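Local coordinates for protein enoyl-CoA hydratase carB homologue (Streptomyces cattleya, PDB 5O34) that probably acts as a crotonase-fold lyase in thienamycin biosynthesis, as a homologue of the enoyl-CoA hydratase family member CarB, at residues 209-214 with 218-223; 89-94 with 247-252; 46-49 with 55-58; 126-131 with 183-188. All coordinates share one frame; numbering follows the deposited sequence.

Contact 1. Residues 209-214 with 218-223; sequences WPAERA and GLLHET
A Schellman motif closes helix 211-217, and Ala214 O, in its last turn, accepts the backbone N-H groups of both Leu219 and Leu220. Leu219 N lies 2.8 Å from Ala214 O and meets it from beyond the oxygen, at a C=O...N angle of 158°. Leu220 N is 3.2 Å from Ala214 O but stands high above the carbonyl plane, off the lone pairs. Gly218 makes the reversal with a positive phi of 93°, a shape suited to a residue without a side chain. In this crotonase-like fold helix 211-217 and this turn lead from the weakly bonded strand 209-210, bordering a small three-stranded sheet, to strand 222-224, an outermost strand of the main sheet. Leu220 CG packs 3.9 Å from Ala214 CB, while Leu220 CD1 comes within 3.6 Å of Ala211 O. Thr223 CG2 closes on that same Ala211 O, at 3.5 Å. On the other flank Leu219 CD1 approaches Trp209 CD1 obliquely, at 3.7 Å. The indole has Arg213 NE over one face, toward the rim, and its NE1 is hydrogen-bonded to Asp217. Gly218 O accepts a hydrogen bond from Thr197 of the second subunit, and His221 NE2 is hydrogen-bonded to Gln200 there.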
loop_
_atom_site.group_PDB
_atom_site.type_symbol
_atom_site.label_atom_id
_atom_site.label_comp_id
_atom_site.label_asym_id
_atom_site.label_seq_id
_atom_site.Cartn_x
_atom_site.Cartn_y
_atom_site.Cartn_z
ATOM N N TRP A 209 -8.355 7.491 -15.736
ATOM C CA TRP A 209 -8.837 7.647 -14.387
ATOM C C TRP A 209 -9.342 9.065 -14.203
ATOM O O TRP A 209 -8.533 9.967 -13.969
ATOM C CB TRP A 209 -7.739 7.294 -13.372
ATOM C CG TRP A 209 -7.966 5.997 -12.660
ATOM C CD1 TRP A 209 -8.240 5.835 -11.340
ATOM C CD2 TRP A 209 -7.933 4.682 -13.229
ATOM N NE1 TRP A 209 -8.418 4.505 -11.054
ATOM C CE2 TRP A 209 -8.208 3.770 -12.189
ATOM C CE3 TRP A 209 -7.679 4.179 -14.517
ATOM C CZ2 TRP A 209 -8.241 2.386 -12.393
ATOM C CZ3 TRP A 209 -7.723 2.807 -14.719
ATOM C CH2 TRP A 209 -7.992 1.927 -13.662
ATOM N N PRO A 210 -10.677 9.282 -14.309
ATOM C CA PRO A 210 -11.220 10.630 -14.045
ATOM C C PRO A 210 -10.938 11.069 -12.611
ATOM O O PRO A 210 -10.657 10.235 -11.740
ATOM C CB PRO A 210 -12.726 10.500 -14.327
ATOM C CG PRO A 210 -13.006 9.057 -14.419
ATOM C CD PRO A 210 -11.739 8.293 -14.606
ATOM N N ALA A 211 -10.963 12.398 -12.392
ATOM C CA ALA A 211 -10.592 13.067 -11.138
ATOM C C ALA A 211 -11.163 12.452 -9.853
ATOM O O ALA A 211 -10.394 12.254 -8.902
ATOM C CB ALA A 211 -10.938 14.545 -11.208
ATOM N N GLU A 212 -12.478 12.130 -9.832
ATOM C CA GLU A 212 -13.226 11.578 -8.673
ATOM C C GLU A 212 -12.780 10.170 -8.291
ATOM O O GLU A 212 -12.543 9.893 -7.111
ATOM C CB GLU A 212 -14.755 11.664 -8.911
ATOM C CG GLU A 212 -15.313 13.088 -8.897
ATOM C CD GLU A 212 -14.843 14.008 -7.777
ATOM O OE1 GLU A 212 -14.960 13.620 -6.589
ATOM O OE2 GLU A 212 -14.363 15.124 -8.088
ATOM N N ARG A 213 -12.568 9.331 -9.313
ATOM C CA ARG A 213 -12.018 7.983 -9.230
ATOM C C ARG A 213 -10.523 8.038 -8.790
ATOM O O ARG A 213 -10.120 7.266 -7.905
ATOM C CB ARG A 213 -12.150 7.303 -10.592
ATOM C CG ARG A 213 -11.556 5.914 -10.618
ATOM C CD ARG A 213 -12.402 4.937 -11.352
ATOM N NE ARG A 213 -11.644 4.359 -12.458
ATOM C CZ ARG A 213 -12.120 4.231 -13.696
ATOM N NH1 ARG A 213 -13.357 4.625 -13.990
ATOM N NH2 ARG A 213 -11.362 3.701 -14.650
ATOM N N ALA A 214 -9.709 8.951 -9.404
ATOM C CA ALA A 214 -8.288 9.133 -9.043
ATOM C C ALA A 214 -8.090 9.522 -7.586
ATOM O O ALA A 214 -7.162 9.030 -6.936
ATOM C CB ALA A 214 -7.624 10.152 -9.953
ATOM N N GLY A 218 -6.324 7.130 -4.511
ATOM C CA GLY A 218 -5.070 7.674 -3.978
ATOM C C GLY A 218 -4.111 8.248 -5.008
ATOM O O GLY A 218 -2.963 8.540 -4.688
ATOM N N LEU A 219 -4.559 8.426 -6.244
ATOM C CA LEU A 219 -3.746 9.013 -7.305
ATOM C C LEU A 219 -3.727 10.540 -7.226
ATOM O O LEU A 219 -2.786 11.175 -7.707
ATOM C CB LEU A 219 -4.218 8.520 -8.663
ATOM C CG LEU A 219 -4.056 7.021 -8.905
ATOM C CD1 LEU A 219 -4.842 6.594 -10.109
ATOM C CD2 LEU A 219 -2.603 6.649 -9.053
ATOM N N LEU A 220 -4.772 11.124 -6.609
ATOM C CA LEU A 220 -4.889 12.552 -6.296
ATOM C C LEU A 220 -5.090 12.657 -4.798
ATOM O O LEU A 220 -5.763 11.814 -4.208
ATOM C CB LEU A 220 -6.065 13.231 -7.022
ATOM C CG LEU A 220 -5.991 13.353 -8.549
ATOM C CD1 LEU A 220 -7.236 14.015 -9.083
ATOM C CD2 LEU A 220 -4.744 14.104 -9.019
ATOM N N HIS A 221 -4.458 13.655 -4.171
ATOM C CA HIS A 221 -4.594 13.895 -2.735
ATOM C C HIS A 221 -5.848 14.728 -2.514
ATOM O O HIS A 221 -6.456 14.672 -1.448
ATOM C CB HIS A 221 -3.374 14.655 -2.195
ATOM C CG HIS A 221 -2.113 13.848 -2.166
ATOM N ND1 HIS A 221 -1.512 13.392 -3.333
ATOM C CD2 HIS A 221 -1.363 13.459 -1.113
ATOM C CE1 HIS A 221 -0.435 12.730 -2.950
ATOM N NE2 HIS A 221 -0.301 12.748 -1.626
ATOM N N GLU A 222 -6.216 15.527 -3.530
ATOM C CA GLU A 222 -7.347 16.436 -3.461
ATOM C C GLU A 222 -7.818 16.818 -4.854
ATOM O O GLU A 222 -7.028 16.846 -5.803
ATOM C CB GLU A 222 -6.950 17.693 -2.661
ATOM C CG GLU A 222 -8.073 18.693 -2.398
ATOM C CD GLU A 222 -7.654 20.000 -1.749
ATOM O OE1 GLU A 222 -6.596 20.033 -1.082
ATOM O OE2 GLU A 222 -8.415 20.987 -1.870
ATOM N N THR A 223 -9.124 17.106 -4.959
ATOM C CA THR A 223 -9.797 17.591 -6.160
ATOM C C THR A 223 -10.405 18.971 -5.866
ATOM O O THR A 223 -10.801 19.252 -4.730
ATOM C CB THR A 223 -10.889 16.622 -6.662
ATOM O OG1 THR A 223 -11.866 16.414 -5.639
ATOM C CG2 THR A 223 -10.325 15.304 -7.162
#

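Contact 2. Residues 89-94 with 247-252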
loop_
_atom_site.group_PDB
_atom_site.type_symbol
_atom_site.label_atom_id
_atom_site.label_comp_id
_atom_site.label_asym_id
_atom_site.label_seq_id
_atom_site.Cartn_x
_atom_site.Cartn_y
_atom_site.Cartn_z
ATOM N N LYS A 89 15.493 30.552 0.951
ATOM C CA LYS A 89 14.318 31.428 0.902
ATOM C C LYS A 89 13.065 30.663 0.395
ATOM O O LYS A 89 11.945 31.140 0.574
ATOM C CB LYS A 89 14.599 32.700 0.088
ATOM C CG LYS A 89 15.569 33.648 0.787
ATOM C CD LYS A 89 15.860 34.887 -0.039
ATOM C CE LYS A 89 16.786 35.831 0.692
ATOM N NZ LYS A 89 17.188 36.983 -0.155
ATOM N N VAL A 90 13.269 29.454 -0.187
ATOM C CA VAL A 90 12.227 28.559 -0.704
ATOM C C VAL A 90 11.854 27.524 0.375
ATOM O O VAL A 90 12.738 26.865 0.933
ATOM C CB VAL A 90 12.676 27.876 -2.033
ATOM C CG1 VAL A 90 11.649 26.854 -2.524
ATOM C CG2 VAL A 90 12.962 28.910 -3.117
ATOM N N ARG A 91 10.551 27.396 0.669
ATOM C CA ARG A 91 10.042 26.435 1.650
ATOM C C ARG A 91 9.059 25.432 1.035
ATOM O O ARG A 91 8.901 24.333 1.569
ATOM C CB ARG A 91 9.469 27.132 2.888
ATOM C CG ARG A 91 10.568 27.504 3.885
ATOM C CD ARG A 91 10.082 28.249 5.128
ATOM N NE ARG A 91 9.270 29.428 4.817
ATOM C CZ ARG A 91 9.740 30.585 4.356
ATOM N NH1 ARG A 91 11.038 30.735 4.114
ATOM N NH2 ARG A 91 8.915 31.592 4.114
ATOM N N CYS A 92 8.451 25.786 -0.115
ATOM C CA CYS A 92 7.537 24.921 -0.858
ATOM C C CYS A 92 7.646 25.164 -2.355
ATOM O O CYS A 92 7.854 26.298 -2.780
ATOM C CB CYS A 92 6.097 25.068 -0.372
ATOM S SG CYS A 92 5.018 23.672 -0.817
ATOM N N VAL A 93 7.489 24.089 -3.151
ATOM C CA VAL A 93 7.548 24.100 -4.620
ATOM C C VAL A 93 6.183 23.685 -5.194
ATOM O O VAL A 93 5.575 22.738 -4.695
ATOM C CB VAL A 93 8.661 23.155 -5.151
ATOM C CG1 VAL A 93 8.794 23.234 -6.663
ATOM C CG2 VAL A 93 10.002 23.418 -4.468
ATOM N N VAL A 94 5.712 24.389 -6.245
ATOM C CA VAL A 94 4.471 24.076 -6.942
ATOM C C VAL A 94 4.805 23.831 -8.413
ATOM O O VAL A 94 5.251 24.748 -9.102
ATOM C CB VAL A 94 3.359 25.159 -6.763
ATOM C CG1 VAL A 94 2.090 24.803 -7.548
ATOM C CG2 VAL A 94 3.027 25.377 -5.292
ATOM N N ALA A 247 11.426 21.366 10.661
ATOM C CA ALA A 247 10.446 20.304 10.909
ATOM C C ALA A 247 10.053 19.540 9.629
ATOM O O ALA A 247 10.082 18.310 9.615
ATOM C CB ALA A 247 9.204 20.894 11.559
ATOM N N VAL A 248 9.707 20.278 8.568
ATOM C CA VAL A 248 9.284 19.748 7.275
ATOM C C VAL A 248 10.470 19.136 6.509
ATOM O O VAL A 248 10.354 18.034 5.967
ATOM C CB VAL A 248 8.549 20.855 6.449
ATOM C CG1 VAL A 248 8.298 20.418 5.023
ATOM C CG2 VAL A 248 7.232 21.269 7.105
ATOM N N GLN A 249 11.604 19.854 6.478
ATOM C CA GLN A 249 12.811 19.492 5.736
ATOM C C GLN A 249 13.639 18.368 6.375
ATOM O O GLN A 249 14.446 17.767 5.672
ATOM C CB GLN A 249 13.663 20.734 5.453
ATOM C CG GLN A 249 12.951 21.705 4.488
ATOM C CD GLN A 249 13.563 23.082 4.346
ATOM O OE1 GLN A 249 12.882 24.046 3.988
ATOM N NE2 GLN A 249 14.865 23.206 4.553
ATOM N N SER A 250 13.421 18.053 7.665
ATOM C CA SER A 250 14.095 16.932 8.332
ATOM C C SER A 250 13.222 15.666 8.210
ATOM O O SER A 250 13.648 14.591 8.634
ATOM C CB SER A 250 14.336 17.233 9.810
ATOM O OG SER A 250 15.158 18.371 10.008
ATOM N N THR A 251 11.995 15.805 7.657
ATOM C CA THR A 251 11.013 14.722 7.503
ATOM C C THR A 251 10.900 14.239 6.051
ATOM O O THR A 251 11.066 13.047 5.798
ATOM C CB THR A 251 9.646 15.143 8.105
ATOM O OG1 THR A 251 9.812 15.488 9.482
ATOM C CG2 THR A 251 8.596 14.047 7.998
ATOM N N ARG A 252 10.600 15.164 5.116
ATOM C CA ARG A 252 10.403 14.916 3.686
ATOM C C ARG A 252 11.466 13.977 3.060
ATOM O O ARG A 252 11.070 12.976 2.450
ATOM C CB ARG A 252 10.294 16.249 2.918
ATOM C CG ARG A 252 9.447 16.190 1.651
ATOM C CD ARG A 252 10.301 16.063 0.416
ATOM N NE ARG A 252 9.486 15.942 -0.788
ATOM C CZ ARG A 252 9.963 15.689 -2.001
ATOM N NH1 ARG A 252 11.268 15.535 -2.192
ATOM N NH2 ARG A 252 9.141 15.589 -3.034
#
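The guanidinium of Arg91 and the carboxamide of Gln249 have nearly parallel planes (20° apart) but stand well apart, neither covering a face of the other, and the arginine touches only through its CG. The amide meets it through its oxygen, with Gln249 OE1 4.2 Å from Arg91 CG. Beyond that point the arginine bends at chi3 (-53°) and leads away, and its NE is hydrogen-bonded to Ser241 O. Gln249 runs out extended past CG, which carries OE1 to 4.2 Å from Val90 O; both atoms are acceptors, and Val90 O has Lys140 NZ as its donor. The contact sets Gln249, in the helix that holds Ala247 and Val248, beside the chain entering strand 92-96. Thr251 OG1 donates to Ala247 O at 2.8 Å, almost in line with the carbonyl (C=O...O angle 173°), and it also takes the N-H of Cys183 of the second subunit. Val248 O serves two donors, Thr251 N at 3.2 Å and Arg252 N at 3.0 Å. The chemistry implies a light touch, an amide oxygen near a methylene and a main-chain carbonyl with nothing bonded across; the polar groups find partners within their own segment, in the rest of the chain or in the second subunit.

Contact 3. Residues 46-49 with 55-58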
loop_
_atom_site.group_PDB
_atom_site.type_symbol
_atom_site.label_atom_id
_atom_site.label_comp_id
_atom_site.label_asym_id
_atom_site.label_seq_id
_atom_site.Cartn_x
_atom_site.Cartn_y
_atom_site.Cartn_z
ATOM N N ILE A 46 11.076 24.234 -16.308
ATOM C CA ILE A 46 11.761 25.203 -17.168
ATOM C C ILE A 46 11.771 26.602 -16.519
ATOM O O ILE A 46 12.809 27.025 -15.994
ATOM C CB ILE A 46 11.207 25.216 -18.624
ATOM C CG1 ILE A 46 11.140 23.790 -19.219
ATOM C CG2 ILE A 46 12.038 26.160 -19.515
ATOM C CD1 ILE A 46 10.194 23.608 -20.394
ATOM N N GLU A 47 10.622 27.309 -16.555
ATOM C CA GLU A 47 10.488 28.634 -15.960
ATOM C C GLU A 47 10.012 28.529 -14.520
ATOM O O GLU A 47 8.959 27.951 -14.245
ATOM C CB GLU A 47 9.560 29.552 -16.783
ATOM C CG GLU A 47 9.509 30.985 -16.260
ATOM C CD GLU A 47 8.865 32.030 -17.153
ATOM O OE1 GLU A 47 7.975 32.765 -16.665
ATOM O OE2 GLU A 47 9.294 32.156 -18.322
ATOM N N CYS A 48 10.799 29.100 -13.610
ATOM C CA CYS A 48 10.483 29.145 -12.193
ATOM C C CYS A 48 10.193 30.574 -11.795
ATOM O O CYS A 48 10.701 31.505 -12.422
ATOM C CB CYS A 48 11.607 28.552 -11.354
ATOM S SG CYS A 48 11.160 28.278 -9.619
ATOM N N SER A 49 9.382 30.751 -10.749
ATOM C CA SER A 49 8.962 32.068 -10.288
ATOM C C SER A 49 8.709 32.123 -8.789
ATOM O O SER A 49 7.975 31.289 -8.274
ATOM C CB SER A 49 7.702 32.508 -11.038
ATOM O OG SER A 49 7.954 32.792 -12.405
ATOM N N ILE A 55 7.288 30.417 -1.641
ATOM C CA ILE A 55 6.740 29.626 -2.745
ATOM C C ILE A 55 7.446 29.884 -4.075
ATOM O O ILE A 55 7.540 31.027 -4.516
ATOM C CB ILE A 55 5.198 29.818 -2.879
ATOM C CG1 ILE A 55 4.476 29.621 -1.527
ATOM C CG2 ILE A 55 4.595 28.929 -3.992
ATOM C CD1 ILE A 55 3.070 30.281 -1.434
ATOM N N ALA A 56 7.879 28.803 -4.733
ATOM C CA ALA A 56 8.485 28.834 -6.049
ATOM C C ALA A 56 7.549 28.060 -6.973
ATOM O O ALA A 56 7.305 26.873 -6.744
ATOM C CB ALA A 56 9.859 28.181 -6.014
ATOM N N LEU A 57 6.967 28.743 -7.962
ATOM C CA LEU A 57 6.068 28.134 -8.932
ATOM C C LEU A 57 6.862 27.796 -10.180
ATOM O O LEU A 57 7.331 28.694 -10.877
ATOM C CB LEU A 57 4.855 29.053 -9.239
ATOM C CG LEU A 57 3.957 28.746 -10.470
ATOM C CD1 LEU A 57 3.352 27.350 -10.407
ATOM C CD2 LEU A 57 2.831 29.744 -10.566
ATOM N N ALA A 58 7.039 26.494 -10.435
ATOM C CA ALA A 58 7.736 25.966 -11.601
ATOM C C ALA A 58 6.672 25.613 -12.636
ATOM O O ALA A 58 5.664 24.993 -12.298
ATOM C CB ALA A 58 8.547 24.737 -11.219
#
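Strands 47-49 and 55-58 run antiparallel with their axes 4.5 Å apart at closest approach, Ser49 and Leu57 forming a hydrogen-bonded pair and Cys48 and Ala58 a non-hydrogen-bonded one. Of the two bonds between Ser49 and Leu57, that from Leu57 N to Ser49 O is short and fairly straight (2.8 Å, 163° at the hydrogen). Its counterpart from Ser49 N to Leu57 O, at 2.9 Å, is bent to 125° and weak. Alpha-carbon hydrogens add to the pairing: Cys48 CA lies 3.4 Å from Leu57 O, and Ala58 CA is 3.5 Å from Glu47 O. Cys48 and Ala58 turn their side chains to one face of the sheet. Cys48 SG, carried anti to its own backbone N (chi1 -169°), reaches diagonally along the hairpin to Ala56 CB at 3.8 Å. The same cysteine packs against Leu80 and Leu84 of helix 71-86. Ser49 and Leu57 occupy the opposite face, where Ser49 CB sits 3.8 Å from Leu57 O and the serine hydroxyl turns back to make a weak bond to the carbonyl of Cys48. Leu57 touches Val94 and Tyr96 of the next strand, as well as Leu51 in the turn region. This is a beta hairpin, and strand 47-50 is an outermost strand of the main sheet within the chain. Its chemistry implies a joint carried chiefly by the main chain, with one firm bond, a weak companion and C-H...O contacts, while between side chains of the two strands there is one small diagonal sulfur-methyl contact.

Contact 4. Residues 126-131 with 183-188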
loop_
_atom_site.group_PDB
_atom_site.type_symbol
_atom_site.label_atom_id
_atom_site.label_comp_id
_atom_site.label_asym_id
_atom_site.label_seq_id
_atom_site.Cartn_x
_atom_site.Cartn_y
_atom_site.Cartn_z
ATOM N N ASP A 126 18.650 7.081 -17.753
ATOM C CA ASP A 126 19.513 7.759 -16.779
ATOM C C ASP A 126 19.018 9.161 -16.418
ATOM O O ASP A 126 19.067 9.521 -15.247
ATOM C CB ASP A 126 20.980 7.794 -17.242
ATOM C CG ASP A 126 21.741 6.498 -17.021
ATOM O OD1 ASP A 126 21.660 5.936 -15.897
ATOM O OD2 ASP A 126 22.454 6.062 -17.954
ATOM N N ASP A 127 18.507 9.933 -17.397
ATOM C CA ASP A 127 17.973 11.282 -17.138
ATOM C C ASP A 127 16.638 11.217 -16.381
ATOM O O ASP A 127 16.435 11.983 -15.434
ATOM C CB ASP A 127 17.857 12.111 -18.435
ATOM C CG ASP A 127 19.196 12.465 -19.067
ATOM O OD1 ASP A 127 20.179 12.671 -18.310
ATOM O OD2 ASP A 127 19.256 12.566 -20.314
ATOM N N ILE A 128 15.756 10.266 -16.784
ATOM C CA ILE A 128 14.449 9.944 -16.190
ATOM C C ILE A 128 14.627 9.591 -14.718
ATOM O O ILE A 128 13.968 10.176 -13.850
ATOM C CB ILE A 128 13.797 8.769 -17.004
ATOM C CG1 ILE A 128 13.364 9.259 -18.380
ATOM C CG2 ILE A 128 12.602 8.126 -16.264
ATOM C CD1 ILE A 128 12.158 10.167 -18.338
ATOM N N THR A 129 15.557 8.638 -14.444
ATOM C CA THR A 129 15.880 8.163 -13.103
ATOM C C THR A 129 16.420 9.301 -12.253
ATOM O O THR A 129 15.976 9.458 -11.121
ATOM C CB THR A 129 16.832 6.935 -13.146
ATOM O OG1 THR A 129 16.360 5.982 -14.099
ATOM C CG2 THR A 129 16.977 6.256 -11.788
ATOM N N ASP A 130 17.312 10.130 -12.820
ATOM C CA ASP A 130 17.891 11.287 -12.125
ATOM C C ASP A 130 16.828 12.332 -11.805
ATOM O O ASP A 130 16.882 12.926 -10.732
ATOM C CB ASP A 130 19.091 11.884 -12.895
ATOM C CG ASP A 130 20.343 11.000 -12.944
ATOM O OD1 ASP A 130 20.261 9.811 -12.536
ATOM O OD2 ASP A 130 21.397 11.489 -13.417
ATOM N N LEU A 131 15.820 12.490 -12.689
ATOM C CA LEU A 131 14.700 13.398 -12.455
ATOM C C LEU A 131 13.786 12.854 -11.350
ATOM O O LEU A 131 13.529 13.576 -10.386
ATOM C CB LEU A 131 13.910 13.709 -13.749
ATOM C CG LEU A 131 12.600 14.525 -13.593
ATOM C CD1 LEU A 131 12.843 15.875 -12.949
ATOM C CD2 LEU A 131 11.899 14.696 -14.920
ATOM N N CYS A 183 6.758 -0.626 -18.797
ATOM C CA CYS A 183 6.273 0.262 -17.741
ATOM C C CYS A 183 6.808 -0.093 -16.343
ATOM O O CYS A 183 6.043 -0.221 -15.380
ATOM C CB CYS A 183 4.750 0.351 -17.765
ATOM S SG CYS A 183 4.095 1.797 -16.900
ATOM N N ASN A 184 8.140 -0.195 -16.235
ATOM C CA ASN A 184 8.855 -0.509 -14.995
ATOM C C ASN A 184 8.642 0.571 -13.952
ATOM O O ASN A 184 8.300 0.261 -12.811
ATOM C CB ASN A 184 10.358 -0.691 -15.265
ATOM C CG ASN A 184 10.660 -1.679 -16.356
ATOM O OD1 ASN A 184 10.398 -1.428 -17.536
ATOM N ND2 ASN A 184 11.204 -2.821 -15.982
ATOM N N PHE A 185 8.846 1.832 -14.347
ATOM C CA PHE A 185 8.687 3.000 -13.494
ATOM C C PHE A 185 7.229 3.218 -13.121
ATOM O O PHE A 185 6.925 3.398 -11.942
ATOM C CB PHE A 185 9.278 4.236 -14.172
ATOM C CG PHE A 185 10.770 4.366 -14.005
ATOM C CD1 PHE A 185 11.623 4.228 -15.096
ATOM C CD2 PHE A 185 11.328 4.613 -12.754
ATOM C CE1 PHE A 185 13.010 4.353 -14.941
ATOM C CE2 PHE A 185 12.711 4.742 -12.602
ATOM C CZ PHE A 185 13.545 4.599 -13.694
ATOM N N GLY A 186 6.345 3.142 -14.112
ATOM C CA GLY A 186 4.911 3.304 -13.919
ATOM C C GLY A 186 4.345 2.299 -12.943
ATOM O O GLY A 186 3.597 2.672 -12.041
ATOM N N GLY A 187 4.757 1.042 -13.098
ATOM C CA GLY A 187 4.372 -0.060 -12.229
ATOM C C GLY A 187 4.816 0.180 -10.802
ATOM O O GLY A 187 4.000 0.088 -9.883
ATOM N N PHE A 188 6.098 0.551 -10.609
ATOM C CA PHE A 188 6.627 0.858 -9.276
ATOM C C PHE A 188 5.935 2.064 -8.610
ATOM O O PHE A 188 5.507 1.970 -7.454
ATOM C CB PHE A 188 8.152 1.062 -9.310
ATOM C CG PHE A 188 8.700 1.435 -7.955
ATOM C CD1 PHE A 188 8.923 0.463 -6.986
ATOM C CD2 PHE A 188 8.930 2.766 -7.621
ATOM C CE1 PHE A 188 9.363 0.812 -5.713
ATOM C CE2 PHE A 188 9.375 3.112 -6.348
ATOM C CZ PHE A 188 9.571 2.134 -5.398
#
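Phe185 points from CB toward helix 120-137, its CG placed anti to the carbonyl carbon (chi1 -82°), and the ring then reaches Ile128 and Thr129. CD1 comes first, 4.2 Å from Ile128 CG2. The next atom, CE1, is 4.0 Å from the same methyl, which lies over one face of the ring. CE1 also approaches Thr129 OG1, at 3.8 Å. At the tip CZ meets the threonine closely: Thr129 OG1 stands 3.2 Å from Phe185 CZ, at the ring edge and near its plane, with the two side chains crossing at about a right angle. The hydroxyl is hydrogen-bonded to Ile125 O, one turn earlier in its own helix, which uses its proton and probably leaves the oxygen itself to face the ring C-H. Because the C-H rim of an aromatic ring is slightly positive, an oxygen set there is probably favourable, whereas the isoleucine contact is purely apolar. Tyr132 of helix 120-137 adds an edge-to-face ring contact with Phe185. The phenylalanine thereby enters a buried junction where helix 184-194 meets three others: 120-137 at the ring tip, 152-158 through Gln156, and 252-273 through Ile266 and Ala270.

How the contacts relate
Contacts 2 and 3 are direct neighbours, with centres 15 Å apart: strand 92-96 pairs with strand 55-59, and Val94 O lies 2.8 Å from Ala58 N in a probable hydrogen bond. Contact 1 reaches the same sheet at its opposite edge, strand 222-224, its centre 24 Å from that of contact 3. Contact 4 belongs to the helical part and comes no closer than about 8 Å to contact 1, nearest atoms. Within one chain contacts 2 and 4 have centres 24 Å apart, but across a subunit boundary Thr251 of contact 2 bonds to Cys183 from the contact 4 segment of a neighbouring copy. Contact 1 also borders the second subunit, through its turn and His221.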